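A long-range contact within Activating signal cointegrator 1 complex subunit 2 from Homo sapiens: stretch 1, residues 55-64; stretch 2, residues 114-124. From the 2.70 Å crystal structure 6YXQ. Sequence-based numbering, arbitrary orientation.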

# COMPACT_ATOMS: atom_id res chain seq x y z
N LEU B 55 4.72 9.80 -20.55
CA LEU B 55 4.91 8.87 -19.43
C LEU B 55 3.65 8.76 -18.58
O LEU B 55 3.31 7.67 -18.10
CB LEU B 55 6.09 9.33 -18.58
CG LEU B 55 7.48 9.32 -19.23
CD1 LEU B 55 8.53 9.87 -18.27
CD2 LEU B 55 7.85 7.92 -19.70
N VAL B 56 2.96 9.89 -18.38
CA VAL B 56 1.76 9.90 -17.55
C VAL B 56 0.70 8.95 -18.11
O VAL B 56 0.02 8.25 -17.36
CB VAL B 56 1.21 11.33 -17.42
CG1 VAL B 56 -0.10 11.33 -16.64
CG2 VAL B 56 2.24 12.23 -16.73
N GLU B 57 0.56 8.90 -19.44
CA GLU B 57 -0.50 8.08 -20.03
C GLU B 57 -0.12 6.60 -20.03
O GLU B 57 -1.01 5.74 -19.94
CB GLU B 57 -0.84 8.58 -21.44
CG GLU B 57 0.15 8.30 -22.56
CD GLU B 57 -0.46 8.66 -23.91
OE1 GLU B 57 -1.17 9.69 -23.95
OE2 GLU B 57 -0.26 7.93 -24.91
N GLU B 58 1.18 6.29 -20.13
CA GLU B 58 1.60 4.91 -19.92
C GLU B 58 1.22 4.44 -18.52
O GLU B 58 0.60 3.37 -18.34
CB GLU B 58 3.11 4.78 -20.12
CG GLU B 58 3.67 5.34 -21.43
CD GLU B 58 5.12 4.93 -21.68
OE1 GLU B 58 5.60 4.01 -20.99
OE2 GLU B 58 5.77 5.54 -22.56
N TYR B 59 1.59 5.24 -17.51
CA TYR B 59 1.17 4.93 -16.15
C TYR B 59 -0.34 4.79 -16.06
O TYR B 59 -0.85 3.90 -15.38
CB TYR B 59 1.66 5.99 -15.16
CG TYR B 59 0.80 6.05 -13.91
CD1 TYR B 59 0.98 5.13 -12.89
CD2 TYR B 59 -0.21 6.99 -13.78
CE1 TYR B 59 0.18 5.16 -11.75
CE2 TYR B 59 -1.01 7.03 -12.65
CZ TYR B 59 -0.81 6.11 -11.64
OH TYR B 59 -1.60 6.13 -10.52
N LEU B 60 -1.08 5.68 -16.73
CA LEU B 60 -2.54 5.69 -16.62
C LEU B 60 -3.14 4.41 -17.19
O LEU B 60 -4.04 3.82 -16.60
CB LEU B 60 -3.12 6.91 -17.33
CG LEU B 60 -3.09 8.22 -16.55
CD1 LEU B 60 -3.61 9.36 -17.40
CD2 LEU B 60 -3.89 8.09 -15.27
N GLU B 61 -2.65 3.97 -18.35
CA GLU B 61 -3.10 2.72 -18.94
C GLU B 61 -2.92 1.56 -17.96
O GLU B 61 -3.89 0.84 -17.62
CB GLU B 61 -2.32 2.46 -20.24
CG GLU B 61 -3.00 1.55 -21.24
CD GLU B 61 -2.08 1.12 -22.37
OE1 GLU B 61 -2.54 1.08 -23.53
OE2 GLU B 61 -0.89 0.84 -22.10
N ARG B 62 -1.68 1.37 -17.49
CA ARG B 62 -1.41 0.28 -16.56
C ARG B 62 -2.28 0.38 -15.31
O ARG B 62 -2.89 -0.61 -14.86
CB ARG B 62 0.07 0.29 -16.19
CG ARG B 62 0.60 -1.05 -15.75
CD ARG B 62 2.12 -1.04 -15.75
NE ARG B 62 2.67 -2.35 -16.08
CZ ARG B 62 3.18 -2.67 -17.26
NH1 ARG B 62 3.67 -3.88 -17.48
NH2 ARG B 62 3.21 -1.77 -18.23
N ALA B 63 -2.37 1.58 -14.75
CA ALA B 63 -3.09 1.76 -13.50
C ALA B 63 -4.58 1.49 -13.67
O ALA B 63 -5.21 0.97 -12.74
CB ALA B 63 -2.85 3.17 -12.96
N THR B 64 -5.18 1.81 -14.83
CA THR B 64 -6.61 1.54 -14.99
C THR B 64 -6.88 0.06 -15.14
O THR B 64 -7.90 -0.44 -14.64
CB THR B 64 -7.25 2.30 -16.17
OG1 THR B 64 -6.98 1.65 -17.40
CG2 THR B 64 -6.87 3.77 -16.21
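Stretch 2 114-124: PEVVDMQKRLH

The centre of the contact between the two stretches is apolar and is built around Ala 63 of the first and Met 119 of the second, the latter modelled as selenomethionine. The small side chain of Ala 63 points toward the second stretch, and its CB lies 3.9 Å from CG of Met 119 and 4.1 Å from CD1 of Leu 123. The CA atoms of Ala 63 and Met 119 are 7.4 Å apart. Met 119, with chi1 t and chi2 p, runs on past Ala 63 to the following residue: its CE lies 3.2 Å from Ala 63 O and 3.0 Å from Thr 64 CA, the latter shorter than a relaxed contact between two carbons, so the placement of this methyl at 2.70 Å resolution should not be pressed.

Both stretches are helical throughout, each held by regular backbone hydrogen bonds from residue i+4 to residue i, such as Ala 63 N to Tyr 59 O at 2.8 Å and Leu 123 N to Met 119 O at 2.9 Å. Stretch 2 runs in nearly the same direction as stretch 1. The axes cross at 26° and approach to 10.8 Å, and contacting residues therefore advance together along the two helices. One turn before the Ala 63 pairing, the CA atoms of Leu 60 and Val 116 are 7.1 Å apart. Val 116 packs against two residues of the first helix: its CG1 is 3.6 Å from CG1 of Val 56, and its CB is 4.1 Å from CE2 of Tyr 59.

Tyr 59, buried and with chi1 t, reaches obliquely toward the second helix, its OH passing beyond Val 116 in the direction of the C-terminal end. Its OH lies 3.9 Å from CG of Met 119 and 3.2 Å from CG of Gln 120, bringing the hydroxyl to the polar border of the packing. The side chain of Gln 120 leaves its backbone sideways but ends nearer the first helix, where its OE1 is 3.3 Å from Tyr 59 OH; this OE1 is hydrogen-bonded elsewhere in the structure.

Farther out, Leu 60 also starts sideways and bends inward, placing CD1 4.0 Å from OE2 of the exposed Glu 115. This is a contact between a methyl group and a carboxylate oxygen. No clear hydrogen bond links the two helices, and the two stretches bury 422 Å² between them, both sides summed. Thr 64 instead directs its hydroxyl to its own helix, with OG1 donating to Glu 61 O at 3.2 Å.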

# COMPACT_ATOMS: atom_id res chain seq x y z
N PRO B 114 -4.56 16.19 -11.77
CA PRO B 114 -5.58 15.57 -10.91
C PRO B 114 -5.98 14.17 -11.35
O PRO B 114 -6.46 13.39 -10.52
CB PRO B 114 -6.76 16.55 -11.01
CG PRO B 114 -6.14 17.86 -11.36
CD PRO B 114 -4.96 17.53 -12.24
N GLU B 115 -5.77 13.82 -12.63
CA GLU B 115 -6.07 12.47 -13.09
C GLU B 115 -5.21 11.44 -12.36
O GLU B 115 -5.72 10.42 -11.87
CB GLU B 115 -5.86 12.37 -14.60
CG GLU B 115 -6.45 13.52 -15.39
CD GLU B 115 -5.57 13.97 -16.54
OE1 GLU B 115 -5.42 15.20 -16.74
OE2 GLU B 115 -5.01 13.10 -17.24
N VAL B 116 -3.90 11.69 -12.27
CA VAL B 116 -3.05 10.73 -11.58
C VAL B 116 -3.37 10.70 -10.08
O VAL B 116 -3.33 9.64 -9.46
CB VAL B 116 -1.56 11.05 -11.83
CG1 VAL B 116 -1.31 11.32 -13.30
CG2 VAL B 116 -1.09 12.21 -10.98
N VAL B 117 -3.76 11.83 -9.50
CA VAL B 117 -4.06 11.88 -8.08
C VAL B 117 -5.33 11.09 -7.78
O VAL B 117 -5.37 10.28 -6.84
CB VAL B 117 -4.19 13.35 -7.62
CG1 VAL B 117 -4.76 13.44 -6.21
CG2 VAL B 117 -2.84 14.04 -7.74
N ASP B 118 -6.37 11.30 -8.58
CA ASP B 118 -7.63 10.58 -8.39
C ASP B 118 -7.43 9.08 -8.55
O ASP B 118 -7.93 8.29 -7.74
CB ASP B 118 -8.66 11.11 -9.39
CG ASP B 118 -9.06 12.55 -9.12
OD1 ASP B 118 -9.08 12.95 -7.93
OD2 ASP B 118 -9.35 13.28 -10.09
N MSE B 119 -6.70 8.68 -9.58
CA MSE B 119 -6.42 7.29 -9.84
C MSE B 119 -5.60 6.65 -8.69
O MSE B 119 -5.89 5.54 -8.24
CB MSE B 119 -5.69 7.16 -11.17
CG MSE B 119 -5.36 5.75 -11.56
SE MSE B 119 -6.93 4.67 -11.30
CE MSE B 119 -6.83 3.67 -12.88
N GLN B 120 -4.60 7.39 -8.21
CA GLN B 120 -3.81 6.90 -7.09
C GLN B 120 -4.67 6.70 -5.85
O GLN B 120 -4.50 5.71 -5.12
CB GLN B 120 -2.67 7.87 -6.81
CG GLN B 120 -1.50 7.72 -7.75
CD GLN B 120 -0.43 6.81 -7.19
OE1 GLN B 120 -0.42 5.61 -7.47
NE2 GLN B 120 0.47 7.38 -6.40
N LYS B 121 -5.60 7.61 -5.60
CA LYS B 121 -6.53 7.45 -4.47
C LYS B 121 -7.39 6.21 -4.64
O LYS B 121 -7.61 5.45 -3.68
CB LYS B 121 -7.41 8.70 -4.35
CG LYS B 121 -6.88 9.73 -3.36
CD LYS B 121 -7.57 11.08 -3.54
CE LYS B 121 -8.68 11.27 -2.50
NZ LYS B 121 -9.91 10.51 -2.85
N ARG B 122 -7.93 6.01 -5.85
CA ARG B 122 -8.70 4.80 -6.13
C ARG B 122 -7.90 3.56 -5.78
O ARG B 122 -8.39 2.66 -5.07
CB ARG B 122 -9.11 4.78 -7.61
CG ARG B 122 -10.49 5.35 -7.90
CD ARG B 122 -11.34 4.40 -8.75
NE ARG B 122 -10.75 4.13 -10.06
CZ ARG B 122 -11.04 3.06 -10.80
NH1 ARG B 122 -10.47 2.89 -11.98
NH2 ARG B 122 -11.91 2.16 -10.36
N LEU B 123 -6.66 3.49 -6.27
CA LEU B 123 -5.81 2.32 -6.02
C LEU B 123 -5.54 2.13 -4.54
O LEU B 123 -5.59 1.00 -4.03
CB LEU B 123 -4.50 2.46 -6.79
CG LEU B 123 -4.59 2.10 -8.27
CD1 LEU B 123 -3.27 2.39 -8.97
CD2 LEU B 123 -4.99 0.64 -8.47
N HIS B 124 -5.24 3.22 -3.83
CA HIS B 124 -4.98 3.16 -2.40
C HIS B 124 -6.14 2.52 -1.65
O HIS B 124 -5.97 1.54 -0.91
CB HIS B 124 -4.70 4.58 -1.90
CG HIS B 124 -4.17 4.66 -0.50
ND1 HIS B 124 -4.97 4.97 0.58
CD2 HIS B 124 -2.92 4.51 -0.00
CE1 HIS B 124 -4.24 4.99 1.68
NE2 HIS B 124 -2.99 4.72 1.35